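Local coordinates for basic helix-loop-helix, putative, expressed (Oryza sativa subsp. japonica, PDB 5LW0), which binds ADP-ribose through its macrodomain, the part held in this chain, and probably acts in ADP-ribose signalling linked to the repair of DNA interstrand crosslinks, at residues G149-R154 against P172-S177; D71-V76 against E224-I229; L192-N197 against K213-A218; D51-S56 against L87-E92. All coordinates share one frame; numbering follows the deposited sequence. Where two conformers were deposited one is given.

Interaction 1 (G149-R154 against P172-S177)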
loop_
_atom_site.group_PDB
_atom_site.type_symbol
_atom_site.label_atom_id
_atom_site.label_comp_id
_atom_site.label_asym_id
_atom_site.label_seq_id
_atom_site.Cartn_x
_atom_site.Cartn_y
_atom_site.Cartn_z
ATOM N N GLY A 149 -10.353 -7.167 11.775
ATOM C CA GLY A 149 -11.664 -7.686 12.162
ATOM C C GLY A 149 -12.810 -6.930 11.542
ATOM O O GLY A 149 -12.631 -6.092 10.645
ATOM N N GLU A 150 -14.020 -7.287 11.958
ATOM C CA GLU A 150 -15.209 -6.780 11.312
ATOM C C GLU A 150 -15.309 -5.231 11.363
ATOM O O GLU A 150 -15.976 -4.661 10.557
ATOM C CB GLU A 150 -16.481 -7.461 11.933
ATOM C CG GLU A 150 -17.807 -6.760 11.621
ATOM C CD GLU A 150 -18.187 -6.791 10.125
ATOM O OE1 GLU A 150 -17.707 -7.692 9.392
ATOM O OE2 GLU A 150 -18.977 -5.898 9.691
ATOM N N ASP A 151 -14.652 -4.568 12.321
ATOM C CA ASP A 151 -14.616 -3.083 12.371
ATOM C C ASP A 151 -14.211 -2.486 11.008
ATOM O O ASP A 151 -14.699 -1.445 10.617
ATOM C CB ASP A 151 -13.631 -2.543 13.440
ATOM C CG ASP A 151 -14.143 -2.742 14.892
ATOM O OD1 ASP A 151 -15.373 -2.827 15.084
ATOM O OD2 ASP A 151 -13.308 -2.826 15.826
ATOM N N LEU A 152 -13.266 -3.127 10.328
ATOM C CA LEU A 152 -12.781 -2.567 9.051
ATOM C C LEU A 152 -13.832 -2.690 7.973
ATOM O O LEU A 152 -14.046 -1.749 7.191
ATOM C CB LEU A 152 -11.485 -3.239 8.625
ATOM C CG LEU A 152 -10.982 -2.742 7.266
ATOM C CD1 LEU A 152 -10.743 -1.255 7.335
ATOM C CD2 LEU A 152 -9.716 -3.519 6.901
ATOM N N GLN A 153 -14.576 -3.800 7.958
ATOM C CA GLN A 153 -15.660 -3.947 6.953
ATOM C C GLN A 153 -16.791 -2.892 7.226
ATOM O O GLN A 153 -17.253 -2.217 6.302
ATOM C CB GLN A 153 -16.175 -5.394 6.877
ATOM C CG GLN A 153 -17.160 -5.571 5.749
ATOM C CD GLN A 153 -17.435 -7.027 5.392
ATOM O OE1 GLN A 153 -17.344 -7.921 6.238
ATOM N NE2 GLN A 153 -17.712 -7.267 4.120
ATOM N N ARG A 154 -17.163 -2.691 8.502
ATOM C CA ARG A 154 -18.128 -1.641 8.856
ATOM C C ARG A 154 -17.673 -0.244 8.429
ATOM O O ARG A 154 -18.414 0.497 7.797
ATOM C CB ARG A 154 -18.426 -1.671 10.362
ATOM C CG ARG A 154 -19.550 -0.762 10.797
ATOM C CD ARG A 154 -19.815 -0.884 12.304
ATOM N NE ARG A 154 -18.785 -0.228 13.117
ATOM C CZ ARG A 154 -17.831 -0.865 13.812
ATOM N NH1 ARG A 154 -16.959 -0.161 14.510
ATOM N NH2 ARG A 154 -17.734 -2.209 13.810
ATOM N N PRO A 172 -10.917 5.370 8.125
ATOM C CA PRO A 172 -10.423 5.393 9.499
ATOM C C PRO A 172 -10.746 4.112 10.215
ATOM O O PRO A 172 -11.833 3.573 10.045
ATOM C CB PRO A 172 -11.178 6.563 10.154
ATOM C CG PRO A 172 -11.976 7.177 9.105
ATOM C CD PRO A 172 -12.038 6.273 7.915
ATOM N N LEU A 173 -9.766 3.575 10.932
ATOM C CA LEU A 173 -9.907 2.278 11.593
ATOM C C LEU A 173 -10.344 2.516 13.055
ATOM O O LEU A 173 -9.619 3.157 13.790
ATOM C CB LEU A 173 -8.562 1.531 11.597
ATOM C CG LEU A 173 -8.592 0.148 12.221
ATOM C CD1 LEU A 173 -9.504 -0.811 11.490
ATOM C CD2 LEU A 173 -7.214 -0.457 12.349
ATOM N N PRO A 174 -11.547 2.027 13.436
ATOM C CA PRO A 174 -12.005 2.237 14.809
ATOM C C PRO A 174 -11.015 1.780 15.840
ATOM O O PRO A 174 -10.329 0.772 15.652
ATOM C CB PRO A 174 -13.273 1.394 14.866
ATOM C CG PRO A 174 -13.774 1.410 13.471
ATOM C CD PRO A 174 -12.519 1.301 12.648
ATOM N N SER A 175 -10.927 2.521 16.945
ATOM C CA SER A 175 -9.971 2.226 17.985
ATOM C C SER A 175 -10.220 0.860 18.640
ATOM O O SER A 175 -9.327 0.258 19.226
ATOM C CB SER A 175 -10.016 3.323 19.020
ATOM O OG SER A 175 -8.843 3.324 19.767
ATOM N N THR A 176 -11.415 0.342 18.475
ATOM C CA THR A 176 -11.751 -0.975 19.009
ATOM C C THR A 176 -11.114 -2.115 18.227
ATOM O O THR A 176 -11.131 -3.275 18.653
ATOM C CB THR A 176 -13.294 -1.176 18.982
ATOM O OG1 THR A 176 -13.798 -0.834 17.694
ATOM C CG2 THR A 176 -13.973 -0.301 20.004
ATOM N N SER A 177 -10.533 -1.815 17.052
ATOM C CA SER A 177 -9.944 -2.865 16.254
ATOM C C SER A 177 -8.687 -3.392 16.919
ATOM O O SER A 177 -7.834 -2.609 17.304
ATOM C CB SER A 177 -9.583 -2.341 14.859
ATOM O OG SER A 177 -8.901 -3.350 14.148
#
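Asp-151, Pro-174 and Leu-173 carry this contact between the first turns of helix 150-159 and the loop after strand 167-172. Asp-151 has the most surface buried. Asp-151 OD2 accepts a hydrogen bond of 2.8 Å from Thr-176 OG1. The hydroxyl comes from above the carboxylate plane, 54° out of it, and the two side chains cross at about a right angle. The other oxygen, OD1, faces its own helix. Asp-151 OD1 takes Arg-154 NH2 at 2.8 Å on its anti lone pair, in the guanidinium plane, as a salt bridge. On the loop's proline, Asp-151 CB rests 4.0 Å from Pro-174 CG. Arg-154 NH1 approaches Pro-174 CG at 3.7 Å. Deeper in, Leu-173 CD1 packs on Leu-152 CB at 4.2 Å. Leu-152 also reaches Ile-144 and Tyr-145 of helix 139-148. Pro-174 to Ser-177 form a type I beta turn, and Ser-177 is the N-cap of helix 178-183. Its OG binds Leu-179 N and Ala-148 O. Asp-151 thus divides its two oxygens between a loop hydroxyl and an arginine of its own helix. The salt bridge probably restrains the carboxylate, and the leucines meet on the buried side of the contact.

Interaction 2 (D71-V76 against E224-I229)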
loop_
_atom_site.group_PDB
_atom_site.type_symbol
_atom_site.label_atom_id
_atom_site.label_comp_id
_atom_site.label_asym_id
_atom_site.label_seq_id
_atom_site.Cartn_x
_atom_site.Cartn_y
_atom_site.Cartn_z
ATOM N N ASP A 71 6.682 17.577 2.237
ATOM C CA ASP A 71 7.567 17.426 3.288
ATOM C C ASP A 71 6.915 16.610 4.379
ATOM O O ASP A 71 5.606 16.502 4.504
ATOM C CB ASP A 71 7.952 18.822 3.927
ATOM C CG ASP A 71 9.276 19.257 3.559
ATOM O OD1 ASP A 71 10.023 18.449 2.956
ATOM O OD2 ASP A 71 9.616 20.415 3.871
ATOM N N ASN A 72 7.793 16.115 5.208
ATOM C CA ASN A 72 7.447 15.631 6.522
ATOM C C ASN A 72 6.594 14.385 6.450
ATOM O O ASN A 72 5.781 14.156 7.300
ATOM C CB ASN A 72 6.716 16.724 7.325
ATOM C CG ASN A 72 7.531 18.033 7.441
ATOM O OD1 ASN A 72 6.994 19.143 7.264
ATOM N ND2 ASN A 72 8.831 17.902 7.681
ATOM N N ILE A 73 6.719 13.642 5.360
ATOM C CA ILE A 73 6.069 12.294 5.289
ATOM C C ILE A 73 7.143 11.281 5.109
ATOM O O ILE A 73 8.215 11.570 4.607
ATOM C CB ILE A 73 5.033 12.156 4.158
ATOM C CG1 ILE A 73 5.651 12.477 2.771
ATOM C CG2 ILE A 73 3.818 13.003 4.452
ATOM C CD1 ILE A 73 4.793 12.021 1.586
ATOM N N ARG A 74 6.836 10.056 5.518
ATOM C CA ARG A 74 7.748 8.959 5.344
ATOM C C ARG A 74 6.985 7.791 4.742
ATOM O O ARG A 74 5.853 7.519 5.126
ATOM C CB ARG A 74 8.361 8.564 6.708
ATOM C CG ARG A 74 9.414 7.507 6.628
ATOM C CD ARG A 74 10.108 7.331 8.018
ATOM N NE ARG A 74 9.182 6.823 9.033
ATOM C CZ ARG A 74 9.558 6.334 10.203
ATOM N NH1 ARG A 74 10.882 6.228 10.463
ATOM N NH2 ARG A 74 8.630 5.842 11.054
ATOM N N LEU A 75 7.618 7.121 3.776
ATOM C CA LEU A 75 6.986 6.040 3.022
ATOM C C LEU A 75 7.808 4.778 3.173
ATOM O O LEU A 75 8.998 4.802 2.986
ATOM C CB LEU A 75 6.922 6.418 1.537
ATOM C CG LEU A 75 6.196 7.748 1.246
ATOM C CD1 LEU A 75 6.343 8.123 -0.241
ATOM C CD2 LEU A 75 4.758 7.644 1.592
ATOM N N VAL A 76 7.157 3.677 3.478
ATOM C CA VAL A 76 7.874 2.417 3.754
ATOM C C VAL A 76 7.205 1.277 2.916
ATOM O O VAL A 76 6.049 0.987 3.096
ATOM C CB VAL A 76 7.852 2.020 5.242
ATOM C CG1 VAL A 76 8.644 0.747 5.446
ATOM C CG2 VAL A 76 8.380 3.117 6.105
ATOM N N GLU A 224 -1.539 10.452 -2.280
ATOM C CA GLU A 224 -2.365 11.675 -2.091
ATOM C C GLU A 224 -3.396 11.502 -0.968
ATOM O O GLU A 224 -3.615 12.430 -0.148
ATOM C CB GLU A 224 -3.047 12.101 -3.386
ATOM C CG GLU A 224 -2.127 12.724 -4.392
ATOM C CD GLU A 224 -1.805 14.186 -4.082
ATOM O OE1 GLU A 224 -2.585 14.853 -3.370
ATOM O OE2 GLU A 224 -0.813 14.644 -4.625
ATOM N N ASN A 225 -4.025 10.342 -0.890
ATOM C CA ASN A 225 -4.902 10.045 0.258
ATOM C C ASN A 225 -4.158 10.067 1.560
ATOM O O ASN A 225 -4.672 10.521 2.547
ATOM C CB ASN A 225 -5.613 8.711 0.029
ATOM C CG ASN A 225 -6.964 8.895 -0.603
ATOM O OD1 ASN A 225 -7.795 9.671 -0.092
ATOM N ND2 ASN A 225 -7.292 8.029 -1.563
ATOM N N PHE A 226 -2.940 9.555 1.569
ATOM C CA PHE A 226 -2.153 9.535 2.786
ATOM C C PHE A 226 -1.806 10.971 3.216
ATOM O O PHE A 226 -1.989 11.332 4.320
ATOM C CB PHE A 226 -0.903 8.690 2.555
ATOM C CG PHE A 226 0.139 8.821 3.629
ATOM C CD1 PHE A 226 -0.124 8.557 4.943
ATOM C CD2 PHE A 226 1.385 9.275 3.274
ATOM C CE1 PHE A 226 0.921 8.701 5.911
ATOM C CE2 PHE A 226 2.408 9.342 4.196
ATOM C CZ PHE A 226 2.142 9.157 5.507
ATOM N N VAL A 227 -1.355 11.758 2.289
ATOM C CA VAL A 227 -1.046 13.171 2.604
ATOM C C VAL A 227 -2.259 13.901 3.097
ATOM O O VAL A 227 -2.158 14.683 4.039
ATOM C CB VAL A 227 -0.403 13.879 1.453
ATOM C CG1 VAL A 227 -0.262 15.325 1.736
ATOM C CG2 VAL A 227 0.952 13.268 1.198
ATOM N N ALA A 228 -3.435 13.608 2.545
ATOM C CA ALA A 228 -4.675 14.272 3.002
ATOM C C ALA A 228 -5.061 13.872 4.442
ATOM O O ALA A 228 -5.666 14.688 5.170
ATOM C CB ALA A 228 -5.792 13.998 2.072
ATOM N N ILE A 229 -4.602 12.717 4.896
ATOM C CA ILE A 229 -4.809 12.285 6.304
ATOM C C ILE A 229 -3.826 13.066 7.213
ATOM O O ILE A 229 -4.218 13.554 8.276
ATOM C CB ILE A 229 -4.619 10.746 6.466
ATOM C CG1 ILE A 229 -5.719 10.011 5.804
ATOM C CG2 ILE A 229 -4.581 10.325 7.966
ATOM C CD1 ILE A 229 -5.370 8.560 5.526
#
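The ring of Phe-226 is the flat group that carries this contact, and its CE2 corner does most of the touching. Ile-73, Arg-74 and Leu-75 all approach it obliquely. Ile-73 CB comes to 3.8 Å from Phe-226 CE2, with its CG2 branch almost as near. Leu-75 CD2 reaches Phe-226 CE2 at 3.9 Å and also lies near CD2 of the ring. The backbone touches the ring too: Arg-74 O is 4.0 Å from Phe-226 CE2. Phe-226 CB points toward the strand segment, and CG is anti to the backbone N (chi1 168°). Ile-73 and Phe-226 lie alongside, running opposite ways, while Leu-75 crosses the ring at a slant. One helix position further on, Val-227 adds a lighter touch. Val-227 CG2 lies 4.1 Å from Ile-73 CD1, the tip of the other isoleucine branch, and these two side chains cross at about a right angle. No hydrogen bond joins the two segments. The side-chain contacts are apolar and buried, with one backbone carbonyl oxygen beside the ring.

Strand 74-79 runs between strands 104-108 and 37-40 in the sheet, with Leu-75 hydrogen-bonded through its backbone to Arg-103 and Phe-105, and Arg-74 to Arg-36 and Leu-38. Phe-226 also touches Leu-38. Leu-75 packs on Ile-66 and Leu-67 of helix 52-69, and Glu-224 touches Ile-66. Helices 52-69 and 208-230 meet over this part of the sheet, as expected in the layered alpha/beta fold of a macrodomain.

Interaction 3 (L192-N197 against K213-A218). With PO4 (phosphate ion), chain E.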
loop_
_atom_site.group_PDB
_atom_site.type_symbol
_atom_site.label_atom_id
_atom_site.label_comp_id
_atom_site.label_asym_id
_atom_site.label_seq_id
_atom_site.Cartn_x
_atom_site.Cartn_y
_atom_site.Cartn_z
ATOM N N LEU A 192 -6.727 -0.157 -5.421
ATOM C CA LEU A 192 -6.978 -1.186 -6.459
ATOM C C LEU A 192 -5.973 -0.958 -7.579
ATOM O O LEU A 192 -6.040 0.052 -8.307
ATOM C CB LEU A 192 -8.390 -1.112 -6.997
ATOM C CG LEU A 192 -8.712 -2.218 -8.038
ATOM C CD1 LEU A 192 -8.598 -3.582 -7.427
ATOM C CD2 LEU A 192 -10.083 -1.976 -8.614
ATOM N N GLY A 193 -5.068 -1.915 -7.770
ATOM C CA GLY A 193 -4.140 -1.803 -8.844
ATOM C C GLY A 193 -4.666 -2.450 -10.130
ATOM O O GLY A 193 -5.681 -3.088 -10.078
ATOM N N PRO A 194 -3.906 -2.337 -11.222
ATOM C CA PRO A 194 -4.250 -3.063 -12.468
ATOM C C PRO A 194 -4.097 -4.508 -12.319
ATOM O O PRO A 194 -3.181 -5.026 -11.574
ATOM C CB PRO A 194 -3.241 -2.507 -13.471
ATOM C CG PRO A 194 -2.079 -2.104 -12.664
ATOM C CD PRO A 194 -2.661 -1.587 -11.369
ATOM N N ASN A 195 -4.925 -5.261 -13.035
ATOM C CA ASN A 195 -4.840 -6.690 -12.964
ATOM C C ASN A 195 -4.337 -7.265 -14.320
ATOM O O ASN A 195 -4.854 -6.920 -15.366
ATOM C CB ASN A 195 -6.182 -7.297 -12.615
ATOM C CG ASN A 195 -6.197 -8.767 -12.803
ATOM O OD1 ASN A 195 -5.323 -9.478 -12.350
ATOM N ND2 ASN A 195 -7.213 -9.260 -13.539
ATOM N N MET A 196 -3.250 -8.027 -14.231
ATOM C CA MET A 196 -2.710 -8.812 -15.375
ATOM C C MET A 196 -3.042 -10.289 -15.348
ATOM O O MET A 196 -2.602 -11.023 -16.228
ATOM C CB MET A 196 -1.208 -8.714 -15.377
ATOM C CG MET A 196 -0.682 -7.422 -15.786
ATOM S SD MET A 196 -1.299 -6.743 -17.391
ATOM C CE MET A 196 -1.693 -5.283 -16.408
ATOM N N ASN A 197 -3.708 -10.753 -14.301
ATOM C CA ASN A 197 -4.049 -12.167 -14.097
ATOM C C ASN A 197 -5.419 -12.493 -14.803
ATOM O O ASN A 197 -6.458 -11.861 -14.515
ATOM C CB ASN A 197 -4.178 -12.440 -12.606
ATOM C CG ASN A 197 -4.359 -13.895 -12.292
ATOM O OD1 ASN A 197 -4.707 -14.686 -13.161
ATOM N ND2 ASN A 197 -4.159 -14.253 -11.050
ATOM N N LYS A 213 0.155 2.909 -16.714
ATOM C CA LYS A 213 -0.584 4.133 -16.346
ATOM C C LYS A 213 -1.439 3.887 -15.107
ATOM O O LYS A 213 -1.440 4.715 -14.180
ATOM C CB LYS A 213 -1.441 4.593 -17.537
ATOM C CG LYS A 213 -2.335 5.803 -17.272
ATOM C CD LYS A 213 -3.184 6.056 -18.540
ATOM C CE LYS A 213 -4.395 6.877 -18.272
ATOM N NZ LYS A 213 -4.056 8.299 -18.264
ATOM N N ILE A 214 -2.162 2.780 -15.075
ATOM C CA ILE A 214 -3.090 2.525 -13.970
ATOM C C ILE A 214 -2.308 2.267 -12.665
ATOM O O ILE A 214 -2.724 2.691 -11.594
ATOM C CB ILE A 214 -4.026 1.371 -14.303
ATOM C CG1 ILE A 214 -4.952 1.778 -15.472
ATOM C CG2 ILE A 214 -4.863 0.977 -13.117
ATOM C CD1 ILE A 214 -5.872 0.688 -15.903
ATOM N N LEU A 215 -1.167 1.578 -12.744
ATOM C CA LEU A 215 -0.388 1.350 -11.500
ATOM C C LEU A 215 0.199 2.676 -11.005
ATOM O O LEU A 215 0.178 2.939 -9.795
ATOM C CB LEU A 215 0.694 0.312 -11.726
ATOM C CG LEU A 215 1.472 -0.102 -10.455
ATOM C CD1 LEU A 215 0.590 -0.763 -9.486
ATOM C CD2 LEU A 215 2.629 -0.985 -10.816
ATOM N N HIS A 216 0.706 3.530 -11.916
ATOM C CA HIS A 216 1.143 4.910 -11.558
ATOM C C HIS A 216 0.012 5.611 -10.833
ATOM O O HIS A 216 0.209 6.221 -9.780
ATOM C CB HIS A 216 1.508 5.732 -12.810
ATOM C CG HIS A 216 2.953 5.695 -13.181
ATOM N ND1 HIS A 216 3.906 6.383 -12.473
ATOM C CD2 HIS A 216 3.602 5.143 -14.265
ATOM C CE1 HIS A 216 5.098 6.184 -13.039
ATOM N NE2 HIS A 216 4.938 5.430 -14.120
ATOM N N GLU A 217 -1.181 5.590 -11.441
ATOM C CA GLU A 217 -2.365 6.243 -10.842
ATOM C C GLU A 217 -2.715 5.682 -9.454
ATOM O O GLU A 217 -3.082 6.452 -8.583
ATOM C CB GLU A 217 -3.597 6.123 -11.790
ATOM C CG GLU A 217 -3.495 6.980 -13.021
ATOM C CD GLU A 217 -4.643 6.721 -14.029
ATOM O OE1 GLU A 217 -5.130 5.579 -14.121
ATOM O OE2 GLU A 217 -4.987 7.647 -14.787
ATOM N N ALA A 218 -2.622 4.372 -9.283
ATOM C CA ALA A 218 -2.904 3.725 -7.984
ATOM C C ALA A 218 -1.957 4.247 -6.931
ATOM O O ALA A 218 -2.376 4.650 -5.833
ATOM C CB ALA A 218 -2.780 2.204 -8.078
HETATM P P PO4 E . 7.971 5.122 -15.569
HETATM O O1 PO4 E . 9.111 4.203 -16.015
HETATM O O2 PO4 E . 8.122 6.518 -16.171
HETATM O O3 PO4 E . 6.627 4.555 -16.054
HETATM O O4 PO4 E . 8.019 5.251 -14.022
#
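Pro-194 packs tightly against Ile-214 and Leu-215 on helix 208-230. Its ring meets side chain and backbone alike. Pro-194 CD lies 3.7 Å from Leu-215 CA, and Pro-194 CG is 3.8 Å from Leu-215 CB. The proline and this leucine cross at about a right angle. Ile-214 CG2, anti to its backbone N, lies 3.8 Å from Pro-194 CD and also near Pro-194 CB. The packing is looser at Leu-192, where Ala-218 CB is 3.9 Å from Leu-192 O and Gly-193 CA is farther still.

Beyond the proline the loop leaves the helix and is held by bonds of its own and to other loops. Asn-195 OD1 accepts from Asn-197 N at 2.8 Å, an Asx turn, with the donor above the carbonyl plane. Asn-195 ND2 donates back to Asn-197 O, and also to Pro-201 O. On the more open side of the helix, His-216 NE2 donates to O3 of a phosphate ion, 2.7 Å away and nearly straight at 166°. This ion probably comes from the crystallisation liquor. The segments share no hydrogen bond, and the loop, near the bound ADP-ribose at Gly-193, meets the helix by van der Waals contact, mostly apolar.

Interaction 4 (D51-S56 against L87-E92)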
loop_
_atom_site.group_PDB
_atom_site.type_symbol
_atom_site.label_atom_id
_atom_site.label_comp_id
_atom_site.label_asym_id
_atom_site.label_seq_id
_atom_site.Cartn_x
_atom_site.Cartn_y
_atom_site.Cartn_z
ATOM N N ASP A 51 4.200 -7.482 -13.813
ATOM C CA ASP A 51 5.667 -7.623 -13.954
ATOM C C ASP A 51 6.481 -6.858 -12.899
ATOM O O ASP A 51 6.302 -5.644 -12.716
ATOM C CB ASP A 51 6.072 -7.087 -15.299
ATOM C CG ASP A 51 7.504 -7.303 -15.587
ATOM O OD1 ASP A 51 8.294 -6.365 -15.380
ATOM O OD2 ASP A 51 7.840 -8.368 -16.192
ATOM N N LEU A 52 7.406 -7.559 -12.238
ATOM C CA LEU A 52 8.155 -6.916 -11.099
ATOM C C LEU A 52 9.106 -5.867 -11.527
ATOM O O LEU A 52 9.336 -4.876 -10.817
ATOM C CB LEU A 52 8.927 -7.986 -10.297
ATOM C CG LEU A 52 8.200 -9.165 -9.740
ATOM C CD1 LEU A 52 9.113 -9.902 -8.766
ATOM C CD2 LEU A 52 6.957 -8.737 -9.052
ATOM N N ASP A 53 9.779 -6.069 -12.660
ATOM C CA ASP A 53 10.688 -5.061 -13.137
ATOM C C ASP A 53 9.964 -3.760 -13.422
ATOM O O ASP A 53 10.429 -2.674 -13.059
ATOM C CB ASP A 53 11.455 -5.547 -14.360
ATOM C CG ASP A 53 12.350 -6.720 -14.035
ATOM O OD1 ASP A 53 13.432 -6.477 -13.464
ATOM O OD2 ASP A 53 11.971 -7.883 -14.344
ATOM N N ARG A 54 8.855 -3.848 -14.165
ATOM C CA ARG A 54 8.083 -2.651 -14.462
ATOM C C ARG A 54 7.499 -2.012 -13.165
ATOM O O ARG A 54 7.554 -0.804 -13.007
ATOM C CB ARG A 54 6.986 -2.984 -15.442
ATOM C CG ARG A 54 6.089 -1.819 -15.838
ATOM C CD ARG A 54 6.787 -0.652 -16.458
ATOM N NE ARG A 54 7.537 -0.984 -17.601
ATOM C CZ ARG A 54 7.056 -0.958 -18.865
ATOM N NH1 ARG A 54 5.779 -0.626 -19.112
ATOM N NH2 ARG A 54 7.858 -1.276 -19.899
ATOM N N ALA A 55 6.962 -2.850 -12.302
ATOM C CA ALA A 55 6.385 -2.351 -11.012
ATOM C C ALA A 55 7.437 -1.594 -10.205
ATOM O O ALA A 55 7.140 -0.523 -9.636
ATOM C CB ALA A 55 5.784 -3.453 -10.237
ATOM N N SER A 56 8.649 -2.155 -10.119
ATOM C CA SER A 56 9.651 -1.519 -9.291
ATOM C C SER A 56 10.045 -0.122 -9.859
ATOM O O SER A 56 10.303 0.800 -9.100
ATOM C CB SER A 56 10.863 -2.464 -9.082
ATOM O OG SER A 56 11.481 -2.802 -10.328
ATOM N N LEU A 87 11.340 -6.127 -3.231
ATOM C CA LEU A 87 12.158 -5.275 -2.342
ATOM C C LEU A 87 13.584 -5.090 -2.883
ATOM O O LEU A 87 14.136 -3.992 -2.866
ATOM C CB LEU A 87 12.190 -5.791 -0.895
ATOM C CG LEU A 87 10.885 -5.868 -0.144
ATOM C CD1 LEU A 87 11.143 -6.228 1.313
ATOM C CD2 LEU A 87 10.104 -4.580 -0.245
ATOM N N SER A 88 14.162 -6.151 -3.419
ATOM C CA SER A 88 15.525 -6.095 -3.950
ATOM C C SER A 88 15.644 -5.135 -5.160
ATOM O O SER A 88 16.554 -4.299 -5.224
ATOM C CB SER A 88 15.993 -7.512 -4.362
ATOM O OG SER A 88 17.326 -7.472 -4.823
ATOM N N LEU A 89 14.635 -5.190 -6.060
ATOM C CA LEU A 89 14.586 -4.316 -7.194
ATOM C C LEU A 89 14.382 -2.904 -6.805
ATOM O O LEU A 89 15.018 -1.983 -7.325
ATOM C CB LEU A 89 13.488 -4.751 -8.161
ATOM C CG LEU A 89 13.723 -6.081 -8.942
ATOM C CD1 LEU A 89 12.462 -6.604 -9.557
ATOM C CD2 LEU A 89 14.776 -5.879 -9.978
ATOM N N VAL A 90 13.447 -2.669 -5.880
ATOM C CA VAL A 90 13.198 -1.314 -5.468
ATOM C C VAL A 90 14.399 -0.718 -4.783
ATOM O O VAL A 90 14.743 0.451 -5.022
ATOM C CB VAL A 90 11.923 -1.234 -4.626
ATOM C CG1 VAL A 90 11.812 0.079 -3.910
ATOM C CG2 VAL A 90 10.708 -1.463 -5.508
ATOM N N LYS A 91 15.065 -1.487 -3.940
ATOM C CA LYS A 91 16.311 -0.960 -3.265
ATOM C C LYS A 91 17.334 -0.492 -4.316
ATOM O O LYS A 91 17.924 0.556 -4.174
ATOM C CB LYS A 91 16.929 -2.033 -2.366
ATOM C CG LYS A 91 16.204 -2.198 -1.087
ATOM C CD LYS A 91 17.075 -2.966 -0.103
ATOM C CE LYS A 91 16.523 -4.268 0.190
ATOM N NZ LYS A 91 17.437 -5.043 1.108
ATOM N N GLU A 92 17.543 -1.307 -5.343
ATOM C CA GLU A 92 18.558 -1.025 -6.373
ATOM C C GLU A 92 18.211 0.261 -7.116
ATOM O O GLU A 92 19.040 1.163 -7.264
ATOM C CB GLU A 92 18.566 -2.136 -7.414
ATOM C CG GLU A 92 19.311 -3.373 -7.075
ATOM C CD GLU A 92 19.160 -4.449 -8.157
ATOM O OE1 GLU A 92 18.469 -4.194 -9.172
ATOM O OE2 GLU A 92 19.733 -5.544 -7.991
#
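Leu-89 and Ser-56 form the centre of the contact between helices 52-69 and 85-96. Leu-89 CB lies 3.5 Å from Ser-56 OG and nearly as close to Ser-56 CB. Its two methyls then part. Leu-89 CD1 reaches Leu-52 CB at 3.9 Å and also approaches Leu-52 O, while Leu-89 CD2 lies 3.8 Å from Asp-53 OD1. Val-90 adds its CG2 branch, 3.7 Å from Ser-56 CB. Consistent with the small serine, the CA atoms of Ser-56 and Val-90 are 5.2 Å apart. The helix axes stay 9.2 Å apart and cross at -43°.

A second shell surrounds these groups. Lys-93 NZ is hydrogen-bonded to Ser-56 OG. Asp-53 OD1 has a long, weak ion pair with Arg-85. At the start of helix 52-69, Asp-51 is the N-cap. Asp-51 OD1 accepts from Arg-54 N at 2.9 Å, nearly straight at 169°, using the anti lone pair. Within the two segments the contact is van der Waals packing, with a serine hydroxyl and a carboxylate oxygen lying against leucine carbons. Lys-93 gives the serine oxygen a polar partner. Arg-85 is a long, weak one for Asp-53 and probably offsets little of its charge.

From the N terminus, interaction 4 closes first. It joins the start of helix 52-69 to helix 85-96, around strand 74-79. Interaction 2 opens inside that loop, at 71-76, and closes only near the C terminus at 224-229, so the two cross along the chain. Interactions 1 and 3 are nested, one after the other, in the long loop closed by interaction 2. Interaction 1 ties helix 150-159 to the loop leading into helix 178-183. Interaction 3 ties the loop after strand 187-192 to helix 208-230, the helix that interaction 2 also uses. Interactions 3 and 4 touch, with Leu-215 CD2 4.0 Å from Ala-55 CA. Interactions 1 and 4 lie on opposite sides of the chain's centre.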